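Long-range contacts in putative acyl-[acyl-carrier-protein] desaturase DesA2 (Mycobacterium tuberculosis, PDB 1ZA0), which may act as an acyl-carrier-protein fatty acid desaturase in mycobacterial lipid biosynthesis, using a metal site carried by a helical bundle: residues L12-V17 and V200-D205; L61-T66 and R122-V127; Y158-A163 and R191-F196. All coordinates share one frame; numbering follows the deposited sequence.

In the fold
From the N terminus, the chain first lays down helix 9-27, whose residues 12-17 meet the end of helix 176-206; interaction 1 therefore closes a loop of 182 residues that encloses both other contacts. Within it, interaction 2 ties the start of helix 63-77 to the loop that leaves helix 95-121. Interaction 3 opens only after interaction 2 has closed, so the two run in series; it pairs helix 148-172 with helix 176-206 at the metal. Interactions 1 and 3 share helix 176-206, with centres about 17 Å apart, whereas the centres of interactions 1 and 2 lie about 42 Å apart, on opposite sides of the chain's centre.

Interaction 1: L12-V17 and V200-D205; sequences LELEPV and VTHCLD
Glu-13 and His-202 make the polar centre of this contact: NE2 of His-202 donates to OE1 of Glu-13 over 2.9 Å, with an N-H...O angle of 141°. The bond is bent; the oxygen sits tilted out of the imidazole plane, and the donor meets it nearly along its C-O axis. The backbone O of Glu-13 lies equally near, 2.9 Å from NE2 of His-202. With Glu-13 as a nearby carboxylate, a proton on NE2 would probably be favoured.

Apolar groups hold the ring itself. CG2 of Val-17 lies over one face, offset toward the rim and 3.9 Å from the ring centroid of His-202, a CH-pi contact. Leu-14 approaches the ring edge instead, its CD2 3.7 Å from CD2 of His-202, and its other methyl, CD1, lies 4.3 Å from SG of Cys-203. CG of His-202 is anti to the backbone N (chi1 -169°), and the CB it hangs from already points toward helix 9-27.

Further out, Leu-14 and Cys-203 both rest on Leu-152 of helix 148-172, Val-17 touches Leu-199, and Glu-13 touches Tyr-206. The axes of the two short helical segments approach to 10.0 Å at 139° between their N-to-C directions, a spacing bridged by the imidazole. The pattern is a histidine-carboxylate hydrogen bond within a pair of helices closer to antiparallel than parallel, here joining the N-terminal helix 9-27 to the last turns of helix 176-206, away from the metal site.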
loop_
_atom_site.group_PDB
_atom_site.type_symbol
_atom_site.label_atom_id
_atom_site.label_comp_id
_atom_site.label_asym_id
_atom_site.label_seq_id
_atom_site.Cartn_x
_atom_site.Cartn_y
_atom_site.Cartn_z
ATOM N N LEU A 12 14.154 -9.288 -21.216
ATOM C CA LEU A 12 13.565 -9.824 -22.448
ATOM C C LEU A 12 12.577 -10.995 -22.122
ATOM O O LEU A 12 11.576 -11.132 -22.739
ATOM C CB LEU A 12 14.660 -10.286 -23.466
ATOM C CG LEU A 12 15.408 -9.207 -24.308
ATOM C CD1 LEU A 12 16.322 -9.878 -25.393
ATOM C CD2 LEU A 12 14.449 -8.197 -24.972
ATOM N N GLU A 13 12.915 -11.807 -21.146
ATOM C CA GLU A 13 12.002 -12.821 -20.625
ATOM C C GLU A 13 10.675 -12.289 -20.105
ATOM O O GLU A 13 9.653 -12.917 -20.318
ATOM C CB GLU A 13 12.714 -13.578 -19.543
ATOM C CG GLU A 13 13.673 -14.593 -20.125
ATOM C CD GLU A 13 12.965 -15.829 -20.658
ATOM O OE1 GLU A 13 11.747 -16.004 -20.344
ATOM O OE2 GLU A 13 13.629 -16.640 -21.359
ATOM N N LEU A 14 10.707 -11.099 -19.472
ATOM C CA LEU A 14 9.577 -10.500 -18.787
ATOM C C LEU A 14 8.714 -9.667 -19.653
ATOM O O LEU A 14 7.542 -9.425 -19.312
ATOM C CB LEU A 14 10.049 -9.669 -17.577
ATOM C CG LEU A 14 10.492 -10.575 -16.438
ATOM C CD1 LEU A 14 11.185 -9.798 -15.325
ATOM C CD2 LEU A 14 9.249 -11.285 -15.857
ATOM N N GLU A 15 9.218 -9.250 -20.817
ATOM C CA GLU A 15 8.455 -8.305 -21.602
ATOM C C GLU A 15 7.109 -8.810 -22.060
ATOM O O GLU A 15 6.154 -8.056 -22.018
ATOM C CB GLU A 15 9.286 -7.722 -22.792
ATOM C CG GLU A 15 8.706 -6.426 -23.356
ATOM C CD GLU A 15 8.998 -5.091 -22.585
ATOM O OE1 GLU A 15 9.560 -5.060 -21.434
ATOM O OE2 GLU A 15 8.622 -4.034 -23.160
ATOM N N PRO A 16 6.997 -10.071 -22.471
ATOM C CA PRO A 16 5.700 -10.599 -22.870
ATOM C C PRO A 16 4.720 -10.653 -21.656
ATOM O O PRO A 16 3.516 -10.488 -21.851
ATOM C CB PRO A 16 6.031 -12.036 -23.341
ATOM C CG PRO A 16 7.500 -12.046 -23.532
ATOM C CD PRO A 16 8.033 -11.117 -22.502
ATOM N N VAL A 17 5.269 -10.866 -20.468
ATOM C CA VAL A 17 4.460 -10.933 -19.241
ATOM C C VAL A 17 3.991 -9.511 -18.795
ATOM O O VAL A 17 2.819 -9.296 -18.443
ATOM C CB VAL A 17 5.208 -11.635 -18.115
ATOM C CG1 VAL A 17 4.289 -11.755 -16.814
ATOM C CG2 VAL A 17 5.625 -13.035 -18.536
ATOM N N VAL A 200 6.781 -12.184 -10.777
ATOM C CA VAL A 200 7.517 -13.071 -9.922
ATOM C C VAL A 200 7.288 -14.551 -10.298
ATOM O O VAL A 200 8.226 -15.390 -10.240
ATOM C CB VAL A 200 7.208 -12.868 -8.452
ATOM C CG1 VAL A 200 7.807 -13.955 -7.588
ATOM C CG2 VAL A 200 7.708 -11.494 -7.950
ATOM N N THR A 201 6.065 -14.869 -10.668
ATOM C CA THR A 201 5.776 -16.211 -11.191
ATOM C C THR A 201 6.667 -16.495 -12.419
ATOM O O THR A 201 7.210 -17.570 -12.473
ATOM C CB THR A 201 4.268 -16.331 -11.522
ATOM O OG1 THR A 201 3.540 -16.280 -10.280
ATOM C CG2 THR A 201 3.932 -17.707 -12.145
ATOM N N HIS A 202 6.764 -15.580 -13.395
ATOM C CA HIS A 202 7.639 -15.791 -14.540
ATOM C C HIS A 202 9.112 -15.896 -14.128
ATOM O O HIS A 202 9.828 -16.712 -14.693
ATOM C CB HIS A 202 7.392 -14.784 -15.655
ATOM C CG HIS A 202 8.089 -15.126 -16.951
ATOM N ND1 HIS A 202 7.760 -16.226 -17.719
ATOM C CD2 HIS A 202 9.127 -14.525 -17.598
ATOM C CE1 HIS A 202 8.552 -16.287 -18.783
ATOM N NE2 HIS A 202 9.399 -15.274 -18.731
ATOM N N CYS A 203 9.533 -15.191 -13.065
ATOM C CA CYS A 203 10.886 -15.313 -12.533
ATOM C C CYS A 203 11.118 -16.684 -11.933
ATOM O O CYS A 203 12.231 -17.278 -12.076
ATOM C CB CYS A 203 11.231 -14.259 -11.475
ATOM S SG CYS A 203 11.265 -12.590 -12.041
ATOM N N LEU A 204 10.132 -17.203 -11.192
ATOM C CA LEU A 204 10.211 -18.549 -10.693
ATOM C C LEU A 204 10.362 -19.590 -11.810
ATOM O O LEU A 204 10.988 -20.601 -11.569
ATOM C CB LEU A 204 9.021 -18.970 -9.811
ATOM C CG LEU A 204 9.043 -18.575 -8.349
ATOM C CD1 LEU A 204 7.593 -18.662 -7.795
ATOM C CD2 LEU A 204 10.042 -19.397 -7.540
ATOM N N ASP A 205 9.750 -19.357 -12.957
ATOM C CA ASP A 205 9.876 -20.235 -14.146
ATOM C C ASP A 205 11.245 -20.115 -14.908
ATOM O O ASP A 205 11.843 -21.113 -15.283
ATOM C CB ASP A 205 8.732 -19.914 -15.100
ATOM C CG ASP A 205 7.367 -20.154 -14.485
ATOM O OD1 ASP A 205 7.291 -20.835 -13.463
ATOM O OD2 ASP A 205 6.309 -19.731 -14.936
#

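Interaction 2: L61-T66 and R122-V127; sequences LPRTIT and REVDPV
Arg-63 and Glu-123 cross obliquely, their guanidinium and carboxylate planes 42° apart. The pair is not a two-pronged ion pair, because NH1 alone meets the carboxylate, in a weak salt-bridge bond of 3.4 Å from NH1 of Arg-63 to OE1 of Glu-123. The guanidinium instead turns its edge to the backbone: NH2 of Arg-63 donates to O of Glu-123 at 2.9 Å, nearly in line with the C=O bond and in the guanidinium plane, and NH1 adds a second weak bond to the same O. Bends at chi2 and chi3 bring CD and NE of Arg-63 back toward Leu-61. NH1 of Arg-63 donates to O of Leu-61 at 2.7 Å. The group is thereby gripped from both segments, while OG1 of Thr-66 lies over the centre of one face.

Leu-61 and Glu-123 cross at about a right angle. The backbone N of Leu-61 donates to OE1 of Glu-123 at 2.9 Å and 169°, an almost straight bond that arrives from above the carboxylate plane. The leucine side chain lies against the same glutamate, with CD1 of Leu-61 3.7 Å from CG of Glu-123. The other carboxylate oxygen, OE2, is bonded to Thr-60 OG1, so this buried acid is satisfied at both oxygens.

Thr-66 and Val-124 lie alongside each other, pointing opposite ways, CB of Thr-66 coming within 3.6 Å of CG1 of Val-124. Beyond them, Leu-61 rests on Tyr-117 and Leu-178. A buried glutamate bonded to backbone and arginine thus joins two parts of the helical desaturase fold: the start of helix 63-77, with Pro-62 at the N-cap, and the loop following helix 95-121.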
loop_
_atom_site.group_PDB
_atom_site.type_symbol
_atom_site.label_atom_id
_atom_site.label_comp_id
_atom_site.label_asym_id
_atom_site.label_seq_id
_atom_site.Cartn_x
_atom_site.Cartn_y
_atom_site.Cartn_z
ATOM N N LEU A 61 -13.357 11.176 13.899
ATOM C CA LEU A 61 -13.093 9.778 13.597
ATOM C C LEU A 61 -12.325 9.161 14.737
ATOM O O LEU A 61 -11.543 9.829 15.389
ATOM C CB LEU A 61 -12.290 9.599 12.309
ATOM C CG LEU A 61 -12.995 9.827 10.955
ATOM C CD1 LEU A 61 -11.986 10.026 9.814
ATOM C CD2 LEU A 61 -13.935 8.678 10.589
ATOM N N PRO A 62 -12.500 7.846 14.962
ATOM C CA PRO A 62 -11.653 7.132 15.920
ATOM C C PRO A 62 -10.127 7.280 15.624
ATOM O O PRO A 62 -9.725 7.279 14.444
ATOM C CB PRO A 62 -12.097 5.667 15.748
ATOM C CG PRO A 62 -13.467 5.741 15.174
ATOM C CD PRO A 62 -13.453 6.963 14.288
ATOM N N ARG A 63 -9.305 7.371 16.668
ATOM C CA ARG A 63 -7.888 7.604 16.482
ATOM C C ARG A 63 -7.255 6.424 15.752
ATOM O O ARG A 63 -6.274 6.610 15.054
ATOM C CB ARG A 63 -7.150 7.900 17.822
ATOM C CG ARG A 63 -7.414 9.363 18.332
ATOM C CD ARG A 63 -7.226 10.538 17.243
ATOM N NE ARG A 63 -8.427 10.742 16.387
ATOM C CZ ARG A 63 -8.535 11.621 15.390
ATOM N NH1 ARG A 63 -9.691 11.731 14.746
ATOM N NH2 ARG A 63 -7.510 12.417 15.029
ATOM N N THR A 64 -7.803 5.220 15.883
ATOM C CA THR A 64 -7.225 4.080 15.134
ATOM C C THR A 64 -7.281 4.320 13.636
ATOM O O THR A 64 -6.320 3.985 12.925
ATOM C CB THR A 64 -7.904 2.755 15.416
ATOM O OG1 THR A 64 -9.328 2.865 15.203
ATOM C CG2 THR A 64 -7.708 2.353 16.921
ATOM N N ILE A 65 -8.411 4.868 13.194
ATOM C CA ILE A 65 -8.680 5.082 11.802
ATOM C C ILE A 65 -7.749 6.165 11.252
ATOM O O ILE A 65 -7.134 5.971 10.176
ATOM C CB ILE A 65 -10.154 5.427 11.554
ATOM C CG1 ILE A 65 -11.079 4.254 11.977
ATOM C CG2 ILE A 65 -10.337 5.842 10.103
ATOM C CD1 ILE A 65 -10.704 2.944 11.416
ATOM N N THR A 66 -7.628 7.289 11.972
ATOM C CA THR A 66 -6.723 8.379 11.522
ATOM C C THR A 66 -5.235 8.025 11.616
ATOM O O THR A 66 -4.460 8.405 10.752
ATOM C CB THR A 66 -7.010 9.729 12.305
ATOM O OG1 THR A 66 -6.901 9.520 13.704
ATOM C CG2 THR A 66 -8.422 10.180 12.109
ATOM N N ARG A 122 -10.484 18.135 8.507
ATOM C CA ARG A 122 -9.766 18.448 9.751
ATOM C C ARG A 122 -9.662 17.272 10.740
ATOM O O ARG A 122 -9.665 17.468 11.970
ATOM C CB ARG A 122 -10.490 19.615 10.503
ATOM C CG ARG A 122 -10.895 20.874 9.660
ATOM C CD ARG A 122 -9.811 21.785 9.549
ATOM N NE ARG A 122 -10.019 23.165 8.978
ATOM C CZ ARG A 122 -9.896 24.299 9.679
ATOM N NH1 ARG A 122 -9.751 24.297 10.995
ATOM N NH2 ARG A 122 -9.892 25.457 9.047
ATOM N N GLU A 123 -9.541 16.065 10.225
ATOM C CA GLU A 123 -9.571 14.907 11.049
ATOM C C GLU A 123 -8.237 14.691 11.721
ATOM O O GLU A 123 -8.176 13.922 12.650
ATOM C CB GLU A 123 -10.038 13.682 10.251
ATOM C CG GLU A 123 -11.554 13.660 10.009
ATOM C CD GLU A 123 -12.332 13.434 11.342
ATOM O OE1 GLU A 123 -11.727 12.970 12.362
ATOM O OE2 GLU A 123 -13.501 13.819 11.396
ATOM N N VAL A 124 -7.170 15.300 11.199
ATOM C CA VAL A 124 -5.890 15.301 11.884
ATOM C C VAL A 124 -5.290 16.708 11.818
ATOM O O VAL A 124 -5.691 17.510 11.024
ATOM C CB VAL A 124 -4.895 14.249 11.295
ATOM C CG1 VAL A 124 -5.486 12.849 11.377
ATOM C CG2 VAL A 124 -4.599 14.561 9.842
ATOM N N ASP A 125 -4.372 16.997 12.721
ATOM C CA ASP A 125 -3.639 18.253 12.717
ATOM C C ASP A 125 -2.796 18.334 11.454
ATOM O O ASP A 125 -1.818 17.588 11.321
ATOM C CB ASP A 125 -2.743 18.264 13.949
ATOM C CG ASP A 125 -1.984 19.582 14.137
ATOM O OD1 ASP A 125 -2.132 20.536 13.328
ATOM O OD2 ASP A 125 -1.231 19.692 15.122
ATOM N N PRO A 126 -3.154 19.239 10.538
ATOM C CA PRO A 126 -2.475 19.297 9.236
ATOM C C PRO A 126 -1.050 19.843 9.341
ATOM O O PRO A 126 -0.203 19.584 8.407
ATOM C CB PRO A 126 -3.352 20.218 8.399
ATOM C CG PRO A 126 -4.077 21.094 9.417
ATOM C CD PRO A 126 -4.167 20.302 10.694
ATOM N N VAL A 127 -0.756 20.550 10.432
ATOM C CA VAL A 127 0.609 21.086 10.626
ATOM C C VAL A 127 1.661 19.980 10.654
ATOM O O VAL A 127 2.615 20.016 9.868
ATOM C CB VAL A 127 0.711 22.023 11.866
ATOM C CG1 VAL A 127 2.157 22.250 12.291
ATOM C CG2 VAL A 127 0.064 23.321 11.511
#

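Interaction 3: Y158-A163 and R191-F196; sequences YERCGA and RHEEFF. With MN (manganese (II) ion), chain B.
Glu-159 and His-192 meet at the manganese ion. Both carboxylate oxygens of Glu-159 bind it, OE1 at 2.3 Å and OE2 at 2.4 Å from the manganese, and ND1 of His-192 binds at 2.3 Å; a water and the carboxylates of Glu-107 and Glu-189 complete the shell. The carboxylate and imidazole planes stand 85° apart, with CD of Glu-159 at the ring edge. OE2 of Glu-159 and ND1 of His-192 are close because they share the metal, not through a hydrogen bond. A second shell is placed to orient both ligands: Trp-103 NE1 is hydrogen-bonded to OE2 of Glu-159, and NE2 of His-192 to OE1 of Glu-106. By similarity Glu-159 and His-192 also bind one of two irons in the di-iron cofactor.

One residue on in each helix lies a salt bridge. NH1 of Arg-160 donates to OE2 of Glu-193 at 2.7 Å; OE2 accepts with its syn lone pair and lies near the guanidinium plane, while the two planes are 86° apart. The glutamate extends past CG, and its OE2 also pairs with Arg-257 of helix 247-260, so two arginines probably stabilise its negative charge.

Packing fills in around these polar pairs. CB of Glu-159 lies 3.8 Å from CB of Glu-193, and CG of Glu-159 is 4.0 Å from CD2 of Phe-196. The nearest CA pair, Glu-159 and Glu-193, is separated by 4.8 Å, which shows how closely the backbones approach; the axes come within 8.2 Å. With their short segments running at 159° to each other, helices 148-172 and 176-206 form an antiparallel pair of the bundle, with helix 95-121 supplying Glu-107 to the metal and helix 247-260 lying against Arg-160.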
loop_
_atom_site.group_PDB
_atom_site.type_symbol
_atom_site.label_atom_id
_atom_site.label_comp_id
_atom_site.label_asym_id
_atom_site.label_seq_id
_atom_site.Cartn_x
_atom_site.Cartn_y
_atom_site.Cartn_z
ATOM N N TYR A 158 5.083 -6.287 -0.611
ATOM C CA TYR A 158 4.799 -4.968 -0.107
ATOM C C TYR A 158 3.396 -4.512 -0.582
ATOM O O TYR A 158 2.612 -4.015 0.221
ATOM C CB TYR A 158 5.899 -3.974 -0.558
ATOM C CG TYR A 158 5.654 -2.535 -0.100
ATOM C CD1 TYR A 158 5.997 -2.151 1.187
ATOM C CD2 TYR A 158 5.061 -1.598 -0.931
ATOM C CE1 TYR A 158 5.784 -0.848 1.647
ATOM C CE2 TYR A 158 4.841 -0.274 -0.476
ATOM C CZ TYR A 158 5.191 0.076 0.824
ATOM O OH TYR A 158 5.008 1.361 1.329
ATOM N N GLU A 159 3.060 -4.762 -1.842
ATOM C CA GLU A 159 1.716 -4.559 -2.315
ATOM C C GLU A 159 0.694 -5.448 -1.642
ATOM O O GLU A 159 -0.415 -5.012 -1.390
ATOM C CB GLU A 159 1.613 -4.666 -3.835
ATOM C CG GLU A 159 2.413 -3.596 -4.539
ATOM C CD GLU A 159 1.668 -2.242 -4.432
ATOM O OE1 GLU A 159 0.595 -2.195 -3.727
ATOM O OE2 GLU A 159 2.069 -1.275 -5.061
ATOM N N ARG A 160 1.059 -6.673 -1.291
ATOM C CA ARG A 160 0.110 -7.506 -0.582
ATOM C C ARG A 160 -0.135 -6.941 0.837
ATOM O O ARG A 160 -1.236 -6.942 1.285
ATOM C CB ARG A 160 0.610 -8.947 -0.477
ATOM C CG ARG A 160 -0.449 -9.906 0.152
ATOM C CD ARG A 160 -0.071 -11.379 0.028
ATOM N NE ARG A 160 -1.179 -12.278 0.307
ATOM C CZ ARG A 160 -1.918 -12.945 -0.563
ATOM N NH1 ARG A 160 -1.734 -12.839 -1.863
ATOM N NH2 ARG A 160 -2.882 -13.722 -0.093
ATOM N N CYS A 161 0.919 -6.484 1.504
ATOM C CA CYS A 161 0.775 -5.759 2.769
ATOM C C CYS A 161 -0.202 -4.578 2.624
ATOM O O CYS A 161 -1.099 -4.435 3.452
ATOM C CB CYS A 161 2.105 -5.227 3.297
ATOM S SG CYS A 161 3.283 -6.514 3.700
ATOM N N GLY A 162 -0.002 -3.750 1.599
ATOM C CA GLY A 162 -0.916 -2.666 1.240
ATOM C C GLY A 162 -2.347 -3.121 1.102
ATOM O O GLY A 162 -3.264 -2.449 1.592
ATOM N N ALA A 163 -2.555 -4.237 0.406
ATOM C CA ALA A 163 -3.888 -4.732 0.117
ATOM C C ALA A 163 -4.606 -5.224 1.394
ATOM O O ALA A 163 -5.766 -4.862 1.575
ATOM C CB ALA A 163 -3.841 -5.816 -0.926
ATOM N N ARG A 191 -4.743 -5.148 -7.401
ATOM C CA ARG A 191 -4.270 -5.068 -8.768
ATOM C C ARG A 191 -2.765 -4.893 -8.885
ATOM O O ARG A 191 -2.123 -5.532 -9.744
ATOM C CB ARG A 191 -5.041 -3.997 -9.522
ATOM C CG ARG A 191 -6.446 -4.388 -9.778
ATOM C CD ARG A 191 -7.346 -3.217 -10.185
ATOM N NE ARG A 191 -6.909 -2.444 -11.347
ATOM C CZ ARG A 191 -7.158 -2.785 -12.622
ATOM N NH1 ARG A 191 -7.718 -3.945 -12.915
ATOM N NH2 ARG A 191 -6.785 -2.000 -13.625
ATOM N N HIS A 192 -2.170 -4.113 -7.956
ATOM C CA HIS A 192 -0.755 -3.901 -7.938
ATOM C C HIS A 192 -0.047 -5.228 -7.585
ATOM O O HIS A 192 0.987 -5.650 -8.212
ATOM C CB HIS A 192 -0.403 -2.768 -6.939
ATOM C CG HIS A 192 -0.873 -1.387 -7.370
ATOM N ND1 HIS A 192 -0.639 -0.246 -6.617
ATOM C CD2 HIS A 192 -1.630 -0.993 -8.433
ATOM C CE1 HIS A 192 -1.151 0.800 -7.264
ATOM N NE2 HIS A 192 -1.798 0.374 -8.335
ATOM N N GLU A 193 -0.542 -5.846 -6.534
ATOM C CA GLU A 193 0.023 -7.076 -6.098
ATOM C C GLU A 193 -0.029 -8.155 -7.239
ATOM O O GLU A 193 0.925 -8.924 -7.381
ATOM C CB GLU A 193 -0.629 -7.582 -4.799
ATOM C CG GLU A 193 0.062 -8.862 -4.297
ATOM C CD GLU A 193 -0.807 -9.797 -3.462
ATOM O OE1 GLU A 193 -1.964 -9.432 -3.131
ATOM O OE2 GLU A 193 -0.290 -10.905 -3.084
ATOM N N GLU A 194 -1.142 -8.212 -7.951
ATOM C CA GLU A 194 -1.430 -9.246 -8.955
ATOM C C GLU A 194 -0.340 -9.062 -10.048
ATOM O O GLU A 194 0.279 -9.998 -10.505
ATOM C CB GLU A 194 -2.817 -9.038 -9.563
ATOM C CG GLU A 194 -3.228 -9.911 -10.755
ATOM C CD GLU A 194 -4.631 -9.635 -11.213
ATOM O OE1 GLU A 194 -5.227 -8.653 -10.693
ATOM O OE2 GLU A 194 -5.212 -10.383 -12.059
ATOM N N PHE A 195 -0.138 -7.828 -10.445
ATOM C CA PHE A 195 0.842 -7.469 -11.477
ATOM C C PHE A 195 2.236 -7.861 -11.073
ATOM O O PHE A 195 2.880 -8.663 -11.785
ATOM C CB PHE A 195 0.756 -5.971 -11.812
ATOM C CG PHE A 195 1.263 -5.599 -13.200
ATOM C CD1 PHE A 195 0.449 -4.922 -14.082
ATOM C CD2 PHE A 195 2.554 -5.864 -13.582
ATOM C CE1 PHE A 195 0.922 -4.521 -15.343
ATOM C CE2 PHE A 195 3.024 -5.496 -14.853
ATOM C CZ PHE A 195 2.199 -4.840 -15.735
ATOM N N PHE A 196 2.721 -7.387 -9.912
ATOM C CA PHE A 196 4.058 -7.773 -9.482
ATOM C C PHE A 196 4.170 -9.261 -9.241
ATOM O O PHE A 196 5.201 -9.897 -9.537
ATOM C CB PHE A 196 4.563 -6.996 -8.260
ATOM C CG PHE A 196 4.846 -5.541 -8.566
ATOM C CD1 PHE A 196 5.908 -5.187 -9.404
ATOM C CD2 PHE A 196 4.042 -4.545 -8.046
ATOM C CE1 PHE A 196 6.170 -3.852 -9.695
ATOM C CE2 PHE A 196 4.300 -3.199 -8.333
ATOM C CZ PHE A 196 5.350 -2.867 -9.179
HETATM MN MN MN B . 0.128 -0.075 -4.409
HETATM O O HOH W 1 1.266 0.266 -2.595
#